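Transcriptional regulator, IclR family (Alicyclobacillus acidocaldarius subsp. acidocaldarius, PDB 5TJJ) probably binds DNA as a transcription factor of the IclR family, joining a helix-turn-helix domain to a C-terminal domain of the GAF clan. Local coordinates at residues 166-178 with 194-206. Residues are numbered along the deposited sequence; the frame is centred on the assembly and turned at random.
Sequences GLKAYTPNSITDE and AVSHGELWPGISA
The type I turn Thr171–Ser174 faces the Gly198–Leu200 bend, with the CA atoms of Ser174 and Glu199 4.5 Å apart, and three side chains of the turn reach the successive carbonyls of His197, Gly198 and Glu199. Thr171 OG1 donates to Gly198 O at 2.6 Å, lying in the carbonyl plane with a C=O...O angle of 158°. The same oxygen accepts from Asn173 N at 3.1 Å, closing an ST turn; with chi1 at 73°, it sits between its own backbone N and carbonyl carbon, facing that amide. Ser174 OG gives its hydrogen to a lone pair of Glu199 O at 2.9 Å, and Ser174 OG itself accepts weak bonds from the backbone N atoms of Tyr170 and Thr171. Asn173 ND2 completes the set at 3.2 Å from His197 O, tilted from the carbonyl plane. A valine in place of Thr171 would probably leave Gly198 O without this donor and Asn173 N without its acceptor, undoing the ST turn. Next to these bonds, Leu200 CD2 lies 3.3 Å from Tyr170 CD2, meeting the ring obliquely. Ile175 CG1 rests 3.6 Å from Glu199 OE1, an oxygen salt-bridged to Arg148 of helix 144-151, which ties the bend to that helix. Gly198 has a positive phi, which favours glycine. Through these bonds, the loop joining helices 156-164 and 178-191 is clasped to the connection of the antiparallel hairpin 194-197/204-212, at the edge of the six-stranded sheet in the GAF-like C-terminal domain of IclR regulators.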
ATOM      1  N   GLY A 166      29.595  -2.562  26.821  1.00 56.15           N
ATOM      2  CA  GLY A 166      30.914  -2.652  26.209  1.00 58.39           C
ATOM      3  C   GLY A 166      30.865  -2.593  24.693  1.00 57.64           C
ATOM      4  O   GLY A 166      30.228  -3.437  24.027  1.00 55.76           O
ATOM      5  N   LEU A 167      31.527  -1.565  24.168  1.00 57.66           N
ATOM      6  CA  LEU A 167      31.781  -1.411  22.746  1.00 58.43           C
ATOM      7  C   LEU A 167      33.022  -2.217  22.362  1.00 61.03           C
ATOM      8  O   LEU A 167      34.111  -1.989  22.901  1.00 60.28           O
ATOM      9  CB  LEU A 167      31.990   0.061  22.417  1.00 57.46           C
ATOM     10  CG  LEU A 167      30.733   0.887  22.636  1.00 56.35           C
ATOM     11  CD1 LEU A 167      31.013   2.369  22.467  1.00 56.99           C
ATOM     12  CD2 LEU A 167      29.650   0.445  21.675  1.00 55.48           C
ATOM     13  N   LYS A 168      32.840  -3.165  21.446  1.00 63.11           N
ATOM     14  CA  LYS A 168      33.898  -4.102  21.075  1.00 67.15           C
ATOM     15  C   LYS A 168      34.774  -3.491  19.990  1.00 65.52           C
ATOM     16  O   LYS A 168      34.264  -3.021  18.965  1.00 65.44           O
ATOM     17  CB  LYS A 168      33.293  -5.412  20.584  1.00 70.14           C
ATOM     18  CG  LYS A 168      34.259  -6.574  20.639  1.00 74.73           C
ATOM     19  CD  LYS A 168      34.184  -7.417  19.380  1.00 77.14           C
ATOM     20  CE  LYS A 168      35.032  -8.676  19.519  1.00 81.35           C
ATOM     21  NZ  LYS A 168      35.099  -9.379  18.211  1.00 82.05           N
ATOM     22  N   ALA A 169      36.084  -3.507  20.220  1.00 65.89           N
ATOM     23  CA  ALA A 169      37.063  -2.872  19.329  1.00 65.10           C
ATOM     24  C   ALA A 169      37.481  -3.803  18.183  1.00 63.29           C
ATOM     25  O   ALA A 169      38.351  -4.657  18.371  1.00 64.72           O
ATOM     26  CB  ALA A 169      38.290  -2.436  20.132  1.00 67.67           C
ATOM     27  N   TYR A 170      36.883  -3.628  16.998  1.00 59.85           N
ATOM     28  CA  TYR A 170      37.250  -4.445  15.820  1.00 59.26           C
ATOM     29  C   TYR A 170      38.580  -4.047  15.196  1.00 58.87           C
ATOM     30  O   TYR A 170      39.313  -4.905  14.707  1.00 59.73           O
ATOM     31  CB  TYR A 170      36.164  -4.414  14.756  1.00 58.61           C
ATOM     32  CG  TYR A 170      34.896  -5.087  15.196  1.00 60.01           C
ATOM     33  CD1 TYR A 170      34.748  -6.472  15.108  1.00 61.83           C
ATOM     34  CD2 TYR A 170      33.831  -4.336  15.710  1.00 60.64           C
ATOM     35  CE1 TYR A 170      33.578  -7.090  15.521  1.00 63.30           C
ATOM     36  CE2 TYR A 170      32.652  -4.935  16.125  1.00 60.73           C
ATOM     37  CZ  TYR A 170      32.525  -6.307  16.030  1.00 63.13           C
ATOM     38  OH  TYR A 170      31.351  -6.882  16.452  1.00 64.98           O
ATOM     39  N   THR A 171      38.891  -2.759  15.200  1.00 57.80           N
ATOM     40  CA  THR A 171      40.130  -2.264  14.592  1.00 60.19           C
ATOM     41  C   THR A 171      40.742  -1.204  15.498  1.00 61.53           C
ATOM     42  O   THR A 171      40.156  -0.879  16.520  1.00 61.28           O
ATOM     43  CB  THR A 171      39.854  -1.629  13.208  1.00 58.59           C
ATOM     44  OG1 THR A 171      39.205  -0.365  13.389  1.00 58.50           O
ATOM     45  CG2 THR A 171      38.972  -2.527  12.317  1.00 56.03           C
ATOM     46  N   PRO A 172      41.925  -0.666  15.136  1.00 64.90           N
ATOM     47  CA  PRO A 172      42.473   0.500  15.862  1.00 66.73           C
ATOM     48  C   PRO A 172      41.680   1.813  15.742  1.00 65.64           C
ATOM     49  O   PRO A 172      41.940   2.742  16.526  1.00 67.28           O
ATOM     50  CB  PRO A 172      43.861   0.684  15.236  1.00 69.36           C
ATOM     51  CG  PRO A 172      44.232  -0.677  14.762  1.00 69.90           C
ATOM     52  CD  PRO A 172      42.950  -1.275  14.262  1.00 66.44           C
ATOM     53  N   ASN A 173      40.768   1.901  14.764  1.00 62.56           N
ATOM     54  CA  ASN A 173      39.927   3.086  14.569  1.00 60.47           C
ATOM     55  C   ASN A 173      38.541   2.936  15.148  1.00 56.56           C
ATOM     56  O   ASN A 173      37.757   3.873  15.049  1.00 56.56           O
ATOM     57  CB  ASN A 173      39.748   3.400  13.082  1.00 60.67           C
ATOM     58  CG  ASN A 173      41.058   3.491  12.332  1.00 63.77           C
ATOM     59  OD1 ASN A 173      42.109   3.644  12.925  1.00 66.03           O
ATOM     60  ND2 ASN A 173      40.989   3.400  11.001  1.00 64.83           N
ATOM     61  N   SER A 174      38.211   1.770  15.701  1.00 54.31           N
ATOM     62  CA  SER A 174      36.960   1.592  16.437  1.00 52.40           C
ATOM     63  C   SER A 174      36.822   2.606  17.564  1.00 53.90           C
ATOM     64  O   SER A 174      37.793   2.968  18.230  1.00 55.42           O
ATOM     65  CB  SER A 174      36.829   0.183  17.024  1.00 51.84           C
ATOM     66  OG  SER A 174      36.343  -0.721  16.061  1.00 50.70           O
ATOM     67  N   ILE A 175      35.594   3.069  17.749  1.00 55.04           N
ATOM     68  CA  ILE A 175      35.278   4.005  18.797  1.00 56.71           C
ATOM     69  C   ILE A 175      34.856   3.127  19.947  1.00 56.71           C
ATOM     70  O   ILE A 175      33.866   2.396  19.856  1.00 54.76           O
ATOM     71  CB  ILE A 175      34.125   4.969  18.427  1.00 57.06           C
ATOM     72  CG1 ILE A 175      34.274   5.541  17.000  1.00 56.92           C
ATOM     73  CG2 ILE A 175      34.060   6.091  19.456  1.00 59.23           C
ATOM     74  CD1 ILE A 175      35.630   6.136  16.660  1.00 58.95           C
ATOM     75  N   THR A 176      35.670   3.164  20.986  1.00 60.80           N
ATOM     76  CA  THR A 176      35.391   2.554  22.279  1.00 63.17           C
ATOM     77  C   THR A 176      35.334   3.550  23.458  1.00 64.59           C
ATOM     78  O   THR A 176      34.943   3.158  24.549  1.00 66.26           O
ATOM     79  CB  THR A 176      36.481   1.510  22.584  1.00 65.84           C
ATOM     80  OG1 THR A 176      37.780   2.116  22.482  1.00 65.49           O
ATOM     81  CG2 THR A 176      36.384   0.367  21.584  1.00 65.98           C
ATOM     82  N   ASP A 177      35.752   4.803  23.249  1.00 65.21           N
ATOM     83  CA  ASP A 177      35.601   5.874  24.237  1.00 66.40           C
ATOM     84  C   ASP A 177      34.128   6.286  24.370  1.00 64.34           C
ATOM     85  O   ASP A 177      33.556   6.838  23.428  1.00 62.12           O
ATOM     86  CB  ASP A 177      36.448   7.084  23.814  1.00 68.83           C
ATOM     87  CG  ASP A 177      36.388   8.255  24.806  1.00 71.66           C
ATOM     88  OD1 ASP A 177      35.885   8.108  25.950  1.00 73.56           O
ATOM     89  OD2 ASP A 177      36.872   9.342  24.426  1.00 74.52           O
ATOM     90  N   GLU A 178      33.545   6.053  25.548  1.00 64.91           N
ATOM     91  CA  GLU A 178      32.124   6.314  25.795  1.00 65.11           C
ATOM     92  C   GLU A 178      31.694   7.757  25.578  1.00 63.61           C
ATOM     93  O   GLU A 178      30.649   7.999  24.967  1.00 59.66           O
ATOM     94  CB  GLU A 178      31.731   5.869  27.196  1.00 69.55           C
ATOM     95  CG  GLU A 178      31.787   4.358  27.387  1.00 72.16           C
ATOM     96  CD  GLU A 178      32.244   3.977  28.782  1.00 77.23           C
ATOM     97  OE1 GLU A 178      33.354   3.391  28.895  1.00 80.74           O
ATOM     98  OE2 GLU A 178      31.506   4.288  29.761  1.00 78.53           O
ATOM     99  N   ALA A 194      25.726   9.507   9.196  1.00 33.31           N
ATOM    100  CA  ALA A 194      26.976   9.119   9.918  1.00 34.33           C
ATOM    101  C   ALA A 194      28.055   8.734   8.949  1.00 34.12           C
ATOM    102  O   ALA A 194      27.757   8.370   7.829  1.00 34.67           O
ATOM    103  CB  ALA A 194      26.739   7.962  10.881  1.00 34.51           C
ATOM    104  N   VAL A 195      29.307   8.836   9.373  1.00 35.72           N
ATOM    105  CA  VAL A 195      30.446   8.454   8.556  1.00 36.69           C
ATOM    106  C   VAL A 195      31.403   7.694   9.449  1.00 38.07           C
ATOM    107  O   VAL A 195      31.651   8.107  10.556  1.00 39.62           O
ATOM    108  CB  VAL A 195      31.162   9.675   7.942  1.00 39.10           C
ATOM    109  CG1 VAL A 195      32.363   9.258   7.090  1.00 39.87           C
ATOM    110  CG2 VAL A 195      30.192  10.494   7.100  1.00 39.89           C
ATOM    111  N   SER A 196      31.939   6.587   8.960  1.00 38.33           N
ATOM    112  CA  SER A 196      32.921   5.822   9.694  1.00 40.44           C
ATOM    113  C   SER A 196      34.060   5.504   8.754  1.00 41.85           C
ATOM    114  O   SER A 196      33.826   5.278   7.562  1.00 40.84           O
ATOM    115  CB  SER A 196      32.302   4.540  10.254  1.00 41.01           C
ATOM    116  OG  SER A 196      31.930   3.616   9.250  1.00 42.37           O
ATOM    117  N   HIS A 197      35.283   5.506   9.289  1.00 44.56           N
ATOM    118  CA  HIS A 197      36.509   5.224   8.523  1.00 44.72           C
ATOM    119  C   HIS A 197      37.263   4.077   9.181  1.00 45.01           C
ATOM    120  O   HIS A 197      38.003   4.252  10.144  1.00 45.45           O
ATOM    121  CB  HIS A 197      37.424   6.459   8.448  1.00 47.13           C
ATOM    122  CG  HIS A 197      36.816   7.629   7.733  1.00 47.15           C
ATOM    123  ND1 HIS A 197      36.430   7.581   6.409  1.00 44.86           N
ATOM    124  CD2 HIS A 197      36.548   8.890   8.159  1.00 47.32           C
ATOM    125  CE1 HIS A 197      35.938   8.753   6.056  1.00 45.38           C
ATOM    126  NE2 HIS A 197      36.005   9.567   7.097  1.00 46.76           N
ATOM    127  N   GLY A 198      37.064   2.891   8.649  1.00 44.80           N
ATOM    128  CA  GLY A 198      37.762   1.727   9.123  1.00 46.48           C
ATOM    129  C   GLY A 198      37.368   1.276  10.504  1.00 47.26           C
ATOM    130  O   GLY A 198      38.203   0.751  11.217  1.00 50.34           O
ATOM    131  N   GLU A 199      36.098   1.430  10.867  1.00 47.19           N
ATOM    132  CA  GLU A 199      35.629   1.050  12.204  1.00 49.01           C
ATOM    133  C   GLU A 199      35.294  -0.430  12.301  1.00 49.61           C
ATOM    134  O   GLU A 199      35.533  -1.025  13.340  1.00 52.58           O
ATOM    135  CB  GLU A 199      34.470   1.927  12.661  1.00 49.42           C
ATOM    136  CG  GLU A 199      34.930   3.338  13.029  1.00 51.20           C
ATOM    137  CD  GLU A 199      33.785   4.287  13.386  1.00 52.64           C
ATOM    138  OE1 GLU A 199      32.858   3.889  14.143  1.00 55.59           O
ATOM    139  OE2 GLU A 199      33.809   5.453  12.918  1.00 52.21           O
ATOM    140  N   LEU A 200      34.784  -1.036  11.233  1.00 49.13           N
ATOM    141  CA  LEU A 200      34.685  -2.510  11.175  1.00 51.45           C
ATOM    142  C   LEU A 200      35.746  -3.190  10.318  1.00 51.39           C
ATOM    143  O   LEU A 200      36.216  -4.254  10.677  1.00 54.42           O
ATOM    144  CB  LEU A 200      33.326  -2.963  10.655  1.00 52.02           C
ATOM    145  CG  LEU A 200      32.141  -2.742  11.575  1.00 53.62           C
ATOM    146  CD1 LEU A 200      30.919  -3.322  10.880  1.00 54.23           C
ATOM    147  CD2 LEU A 200      32.326  -3.340  12.962  1.00 55.78           C
ATOM    148  N   TRP A 201      36.083  -2.610   9.169  1.00 49.61           N
ATOM    149  CA  TRP A 201      37.018  -3.239   8.234  1.00 49.17           C
ATOM    150  C   TRP A 201      38.150  -2.285   7.929  1.00 46.06           C
ATOM    151  O   TRP A 201      37.903  -1.177   7.484  1.00 42.69           O
ATOM    152  CB  TRP A 201      36.299  -3.563   6.938  1.00 49.89           C
ATOM    153  CG  TRP A 201      35.222  -4.556   7.080  1.00 50.34           C
ATOM    154  CD1 TRP A 201      35.370  -5.857   7.399  1.00 52.96           C
ATOM    155  CD2 TRP A 201      33.830  -4.341   6.881  1.00 49.01           C
ATOM    156  NE1 TRP A 201      34.154  -6.471   7.435  1.00 52.88           N
ATOM    157  CE2 TRP A 201      33.188  -5.564   7.109  1.00 50.69           C
ATOM    158  CE3 TRP A 201      33.058  -3.227   6.540  1.00 48.51           C
ATOM    159  CZ2 TRP A 201      31.808  -5.726   6.987  1.00 51.01           C
ATOM    160  CZ3 TRP A 201      31.666  -3.380   6.427  1.00 48.35           C
ATOM    161  CH2 TRP A 201      31.065  -4.628   6.641  1.00 49.51           C
ATOM    162  N   PRO A 202      39.401  -2.707   8.147  1.00 46.71           N
ATOM    163  CA  PRO A 202      40.483  -1.804   7.748  1.00 46.39           C
ATOM    164  C   PRO A 202      40.357  -1.462   6.261  1.00 45.04           C
ATOM    165  O   PRO A 202      40.020  -2.338   5.472  1.00 44.71           O
ATOM    166  CB  PRO A 202      41.744  -2.603   8.019  1.00 48.62           C
ATOM    167  CG  PRO A 202      41.331  -3.744   8.859  1.00 50.05           C
ATOM    168  CD  PRO A 202      39.900  -4.023   8.545  1.00 48.73           C
ATOM    169  N   GLY A 203      40.534  -0.184   5.927  1.00 44.45           N
ATOM    170  CA  GLY A 203      40.464   0.301   4.539  1.00 44.42           C
ATOM    171  C   GLY A 203      39.107   0.692   3.988  1.00 42.56           C
ATOM    172  O   GLY A 203      39.042   1.273   2.912  1.00 41.41           O
ATOM    173  N   ILE A 204      38.031   0.413   4.730  1.00 42.05           N
ATOM    174  CA  ILE A 204      36.673   0.601   4.237  1.00 41.26           C
ATOM    175  C   ILE A 204      35.964   1.744   4.970  1.00 40.71           C
ATOM    176  O   ILE A 204      35.915   1.773   6.194  1.00 38.83           O
ATOM    177  CB  ILE A 204      35.858  -0.682   4.405  1.00 41.35           C
ATOM    178  CG1 ILE A 204      36.529  -1.833   3.672  1.00 42.82           C
ATOM    179  CG2 ILE A 204      34.399  -0.490   3.947  1.00 40.31           C
ATOM    180  CD1 ILE A 204      36.531  -1.694   2.178  1.00 44.13           C
ATOM    181  N   SER A 205      35.417   2.681   4.202  1.00 41.21           N
ATOM    182  CA  SER A 205      34.606   3.742   4.778  1.00 42.61           C
ATOM    183  C   SER A 205      33.118   3.537   4.492  1.00 41.40           C
ATOM    184  O   SER A 205      32.727   2.810   3.587  1.00 41.61           O
ATOM    185  CB  SER A 205      35.069   5.104   4.285  1.00 44.17           C
ATOM    186  OG  SER A 205      36.463   5.274   4.549  1.00 46.54           O
ATOM    187  N   ALA A 206      32.302   4.155   5.335  1.00 41.23           N
ATOM    188  CA  ALA A 206      30.837   4.035   5.283  1.00 37.82           C
ATOM    189  C   ALA A 206      30.181   5.389   5.534  1.00 35.30           C
ATOM    190  O   ALA A 206      30.614   6.147   6.374  1.00 36.01           O
ATOM    191  CB  ALA A 206      30.342   3.002   6.277  1.00 36.27           C
TER